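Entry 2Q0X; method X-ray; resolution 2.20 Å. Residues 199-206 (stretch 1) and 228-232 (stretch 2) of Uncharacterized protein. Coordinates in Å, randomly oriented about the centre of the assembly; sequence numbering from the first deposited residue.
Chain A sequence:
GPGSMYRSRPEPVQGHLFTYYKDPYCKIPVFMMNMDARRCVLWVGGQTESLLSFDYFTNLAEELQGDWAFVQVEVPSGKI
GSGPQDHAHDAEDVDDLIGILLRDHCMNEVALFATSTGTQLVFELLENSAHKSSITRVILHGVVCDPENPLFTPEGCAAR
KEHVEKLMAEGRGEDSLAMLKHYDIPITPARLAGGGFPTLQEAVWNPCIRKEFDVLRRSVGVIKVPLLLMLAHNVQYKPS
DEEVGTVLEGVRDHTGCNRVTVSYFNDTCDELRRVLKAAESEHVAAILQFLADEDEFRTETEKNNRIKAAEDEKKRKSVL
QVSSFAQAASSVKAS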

ATOM      1  N   THR A 199      19.279  -4.106   4.515  1.00 38.50           N
ATOM      2  CA  THR A 199      18.972  -4.012   5.947  1.00 38.02           C
ATOM      3  C   THR A 199      20.245  -3.739   6.731  1.00 37.89           C
ATOM      4  O   THR A 199      21.328  -3.670   6.170  1.00 37.92           O
ATOM      5  CB  THR A 199      18.354  -5.331   6.462  1.00 38.00           C
ATOM      6  OG1 THR A 199      19.308  -6.401   6.300  1.00 37.76           O
ATOM      7  CG2 THR A 199      17.042  -5.658   5.689  1.00 37.22           C
ATOM      8  N   LEU A 200      20.095  -3.573   8.037  1.00 37.74           N
ATOM      9  CA  LEU A 200      21.221  -3.433   8.942  1.00 37.77           C
ATOM     10  C   LEU A 200      22.134  -4.658   9.005  1.00 38.09           C
ATOM     11  O   LEU A 200      23.283  -4.539   9.434  1.00 38.08           O
ATOM     12  CB  LEU A 200      20.723  -3.087  10.329  1.00 37.54           C
ATOM     13  CG  LEU A 200      20.131  -1.684  10.458  1.00 36.98           C
ATOM     14  CD1 LEU A 200      19.919  -1.365  11.905  1.00 35.15           C
ATOM     15  CD2 LEU A 200      21.011  -0.644   9.817  1.00 35.75           C
ATOM     16  N   GLN A 201      21.641  -5.839   8.609  1.00 38.26           N
ATOM     17  CA  GLN A 201      22.536  -6.991   8.451  1.00 38.27           C
ATOM     18  C   GLN A 201      23.698  -6.652   7.510  1.00 38.48           C
ATOM     19  O   GLN A 201      24.868  -6.827   7.855  1.00 38.45           O
ATOM     20  CB  GLN A 201      21.783  -8.211   7.935  1.00 38.19           C
ATOM     21  CG  GLN A 201      22.554  -9.532   8.019  1.00 37.89           C
ATOM     22  CD  GLN A 201      22.640 -10.075   9.425  1.00 38.00           C
ATOM     23  OE1 GLN A 201      21.789  -9.770  10.266  1.00 37.72           O
ATOM     24  NE2 GLN A 201      23.672 -10.897   9.696  1.00 37.14           N
ATOM     25  N   GLU A 202      23.379  -6.155   6.320  1.00 38.80           N
ATOM     26  CA  GLU A 202      24.418  -5.835   5.328  1.00 38.86           C
ATOM     27  C   GLU A 202      25.144  -4.518   5.650  1.00 38.62           C
ATOM     28  O   GLU A 202      26.359  -4.415   5.475  1.00 38.33           O
ATOM     29  CB  GLU A 202      23.803  -5.756   3.927  1.00 39.27           C
ATOM     30  CG  GLU A 202      23.202  -7.090   3.437  1.00 39.97           C
ATOM     31  CD  GLU A 202      21.697  -7.186   3.579  1.00 40.99           C
ATOM     32  OE1 GLU A 202      21.109  -6.539   4.484  1.00 42.20           O
ATOM     33  OE2 GLU A 202      21.097  -7.943   2.784  1.00 40.81           O
ATOM     34  N   ALA A 203      24.393  -3.531   6.136  1.00 38.17           N
ATOM     35  CA  ALA A 203      24.936  -2.194   6.402  1.00 37.82           C
ATOM     36  C   ALA A 203      25.855  -2.140   7.634  1.00 37.81           C
ATOM     37  O   ALA A 203      26.818  -1.391   7.640  1.00 36.97           O
ATOM     38  CB  ALA A 203      23.817  -1.196   6.542  1.00 37.40           C
ATOM     39  N   VAL A 204      25.548  -2.932   8.671  1.00 37.88           N
ATOM     40  CA  VAL A 204      26.255  -2.812   9.948  1.00 37.73           C
ATOM     41  C   VAL A 204      26.774  -4.150  10.505  1.00 38.00           C
ATOM     42  O   VAL A 204      27.956  -4.283  10.793  1.00 38.33           O
ATOM     43  CB  VAL A 204      25.349  -2.114  11.000  1.00 37.60           C
ATOM     44  CG1 VAL A 204      25.946  -2.190  12.397  1.00 37.56           C
ATOM     45  CG2 VAL A 204      25.097  -0.661  10.616  1.00 36.89           C
ATOM     46  N   TRP A 205      25.902  -5.133  10.638  1.00 37.93           N
ATOM     47  CA  TRP A 205      26.220  -6.335  11.393  1.00 37.73           C
ATOM     48  C   TRP A 205      27.326  -7.146  10.737  1.00 37.88           C
ATOM     49  O   TRP A 205      28.386  -7.383  11.340  1.00 37.26           O
ATOM     50  CB  TRP A 205      24.970  -7.203  11.572  1.00 37.55           C
ATOM     51  CG  TRP A 205      25.067  -8.140  12.728  1.00 37.10           C
ATOM     52  CD1 TRP A 205      25.191  -9.482  12.673  1.00 36.87           C
ATOM     53  CD2 TRP A 205      25.060  -7.785  14.118  1.00 36.87           C
ATOM     54  NE1 TRP A 205      25.261 -10.002  13.943  1.00 37.36           N
ATOM     55  CE2 TRP A 205      25.184  -8.978  14.851  1.00 36.86           C
ATOM     56  CE3 TRP A 205      24.954  -6.571  14.812  1.00 36.97           C
ATOM     57  CZ2 TRP A 205      25.205  -9.002  16.251  1.00 37.24           C
ATOM     58  CZ3 TRP A 205      24.971  -6.586  16.203  1.00 36.79           C
ATOM     59  CH2 TRP A 205      25.091  -7.797  16.910  1.00 37.31           C
ATOM     60  N   ASN A 206      27.070  -7.569   9.502  1.00 37.85           N
ATOM     61  CA  ASN A 206      28.059  -8.323   8.730  1.00 38.08           C
ATOM     62  C   ASN A 206      29.425  -7.644   8.625  1.00 38.08           C
ATOM     63  O   ASN A 206      30.424  -8.229   9.033  1.00 38.16           O
ATOM     64  CB  ASN A 206      27.486  -8.684   7.343  1.00 38.19           C
ATOM     65  CG  ASN A 206      26.440  -9.787   7.413  1.00 38.36           C
ATOM     66  OD1 ASN A 206      26.220 -10.398   8.470  1.00 38.49           O
ATOM     67  ND2 ASN A 206      25.802 -10.069   6.281  1.00 39.46           N
ATOM     68  N   LEU A 228      20.803   6.718  15.909  1.00 31.02           N
ATOM     69  CA  LEU A 228      20.384   5.664  16.828  1.00 30.51           C
ATOM     70  C   LEU A 228      20.208   4.412  15.996  1.00 30.38           C
ATOM     71  O   LEU A 228      19.429   4.389  15.066  1.00 29.90           O
ATOM     72  CB  LEU A 228      19.077   6.036  17.543  1.00 30.54           C
ATOM     73  CG  LEU A 228      18.391   4.987  18.452  1.00 30.88           C
ATOM     74  CD1 LEU A 228      19.287   4.597  19.641  1.00 29.47           C
ATOM     75  CD2 LEU A 228      16.991   5.482  18.955  1.00 29.82           C
ATOM     76  N   LEU A 229      20.988   3.392  16.318  1.00 30.97           N
ATOM     77  CA  LEU A 229      20.799   2.043  15.795  1.00 31.00           C
ATOM     78  C   LEU A 229      20.027   1.212  16.815  1.00 30.69           C
ATOM     79  O   LEU A 229      20.433   1.096  17.978  1.00 30.37           O
ATOM     80  CB  LEU A 229      22.159   1.375  15.512  1.00 31.23           C
ATOM     81  CG  LEU A 229      22.945   1.923  14.316  1.00 32.07           C
ATOM     82  CD1 LEU A 229      24.154   1.051  14.113  1.00 33.11           C
ATOM     83  CD2 LEU A 229      22.080   1.963  13.042  1.00 30.19           C
ATOM     84  N   MET A 230      18.909   0.648  16.363  1.00 30.51           N
ATOM     85  CA  MET A 230      18.051  -0.178  17.195  1.00 30.27           C
ATOM     86  C   MET A 230      18.135  -1.596  16.686  1.00 30.06           C
ATOM     87  O   MET A 230      17.643  -1.905  15.622  1.00 30.36           O
ATOM     88  CB  MET A 230      16.613   0.323  17.149  1.00 30.25           C
ATOM     89  CG  MET A 230      16.460   1.782  17.551  1.00 29.94           C
ATOM     90  SD  MET A 230      14.776   2.359  17.302  1.00 30.56           S
ATOM     91  CE  MET A 230      13.952   1.555  18.683  1.00 27.14           C
ATOM     92  N   LEU A 231      18.785  -2.448  17.468  1.00 30.08           N
ATOM     93  CA  LEU A 231      19.062  -3.818  17.075  1.00 29.92           C
ATOM     94  C   LEU A 231      18.219  -4.817  17.890  1.00 29.89           C
ATOM     95  O   LEU A 231      18.063  -4.670  19.102  1.00 29.48           O
ATOM     96  CB  LEU A 231      20.555  -4.105  17.240  1.00 29.49           C
ATOM     97  CG  LEU A 231      21.466  -3.182  16.432  1.00 29.51           C
ATOM     98  CD1 LEU A 231      22.921  -3.381  16.760  1.00 28.13           C
ATOM     99  CD2 LEU A 231      21.190  -3.391  14.926  1.00 29.39           C
ATOM    100  N   ALA A 232      17.666  -5.795  17.174  1.00 29.96           N
ATOM    101  CA  ALA A 232      16.942  -6.913  17.744  1.00 30.58           C
ATOM    102  C   ALA A 232      17.425  -8.200  17.079  1.00 30.87           C
ATOM    103  O   ALA A 232      18.042  -8.162  16.026  1.00 30.89           O
ATOM    104  CB  ALA A 232      15.450  -6.739  17.517  1.00 30.29           C
TER

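When a helix lies across a β-strand, the two backbones rarely come close enough to bond, and the space between them is filled by side chains whose rotamers decide how well the surfaces fit. The pairing of residues 199-206 with 228-232 illustrates the principle. The helix and strand axes run nearly at right angles, with 100° between their N-to-C directions, and approach to 11.3 Å. Even the nearest CA atoms, those of Leu200 and Leu231, are 8.4 Å apart. No hydrogen bond crosses the gap, and the contact is made by apolar side chains.

The strand supplies its part by simple alternation. Leu229 and Leu231 direct their CA-to-CB bonds toward the helix, whereas that of Met230, between them, points away; Met230 approaches through its backbone, its O lying 4.4 Å from Leu200 CD1. Both inward leucines adopt the m,t rotamer, with chi1/chi2 of -71°/-174° and -58°/173°. This is one of the two conformations leucine commonly favours, because it spares the branched end close contacts with its own backbone. The repeated rotamer gives the strand two similarly shaped, forked projections.

Leu200, in the first turn of the helix, has the same m,t conformation (-69°/-169°) and meets both. Its CD1 lies 4.1 Å from Leu229 CD2 and 3.9 Å from Leu231 CD2, so a single methyl touches both strand leucines. Such distances are those of methyl groups in van der Waals contact, where dispersion and the exclusion of water supply the attraction. Four residues later, Val204 also points toward the strand. Its chi1 of 170° (t) is the commonest valine rotamer, and CG2 comes 4.0 Å from Leu229 CD1. Leu229 thus touches Leu200 with one methyl and Val204 with the other.

Trp205 reaches the strand differently. Its CA-to-CB bond points sideways, but chi1 of -158° (t) and chi2 of -110° carry the indole nearer, until CZ3 is 3.8 Å from Leu231 CD1. The methyl approaches the ring obliquely. At the other end of the indole, NE1 is hydrogen-bonded elsewhere in the structure, so its polar group is satisfied while a carbon of the six-membered ring, CZ3, packs against leucine.

The helix that presents these residues has a wider π-type turn at 201-205. Leu200 O accepts from both Val204 N and Trp205 N, each at 2.9 Å, and Asn206 N reaches Gln201 O at 2.8 Å, a bond spanning five residues. Polar side chains out of reach of the strand secure the same segment. At the N-cap, Thr199 takes chi1 of 62° (p), which places OG1 to accept a weak capping bond from Gln201 N at 3.3 Å and to donate to Glu202 OE1 at 2.6 Å. Thr199 N also donates to Glu202 OE1, at 3.0 Å, so the carboxylate folds back over the start of the helix. Further along, Gln201 NE2 donates to Asn206 OD1 at 2.9 Å, linking two side chains that lie beyond reach of the strand.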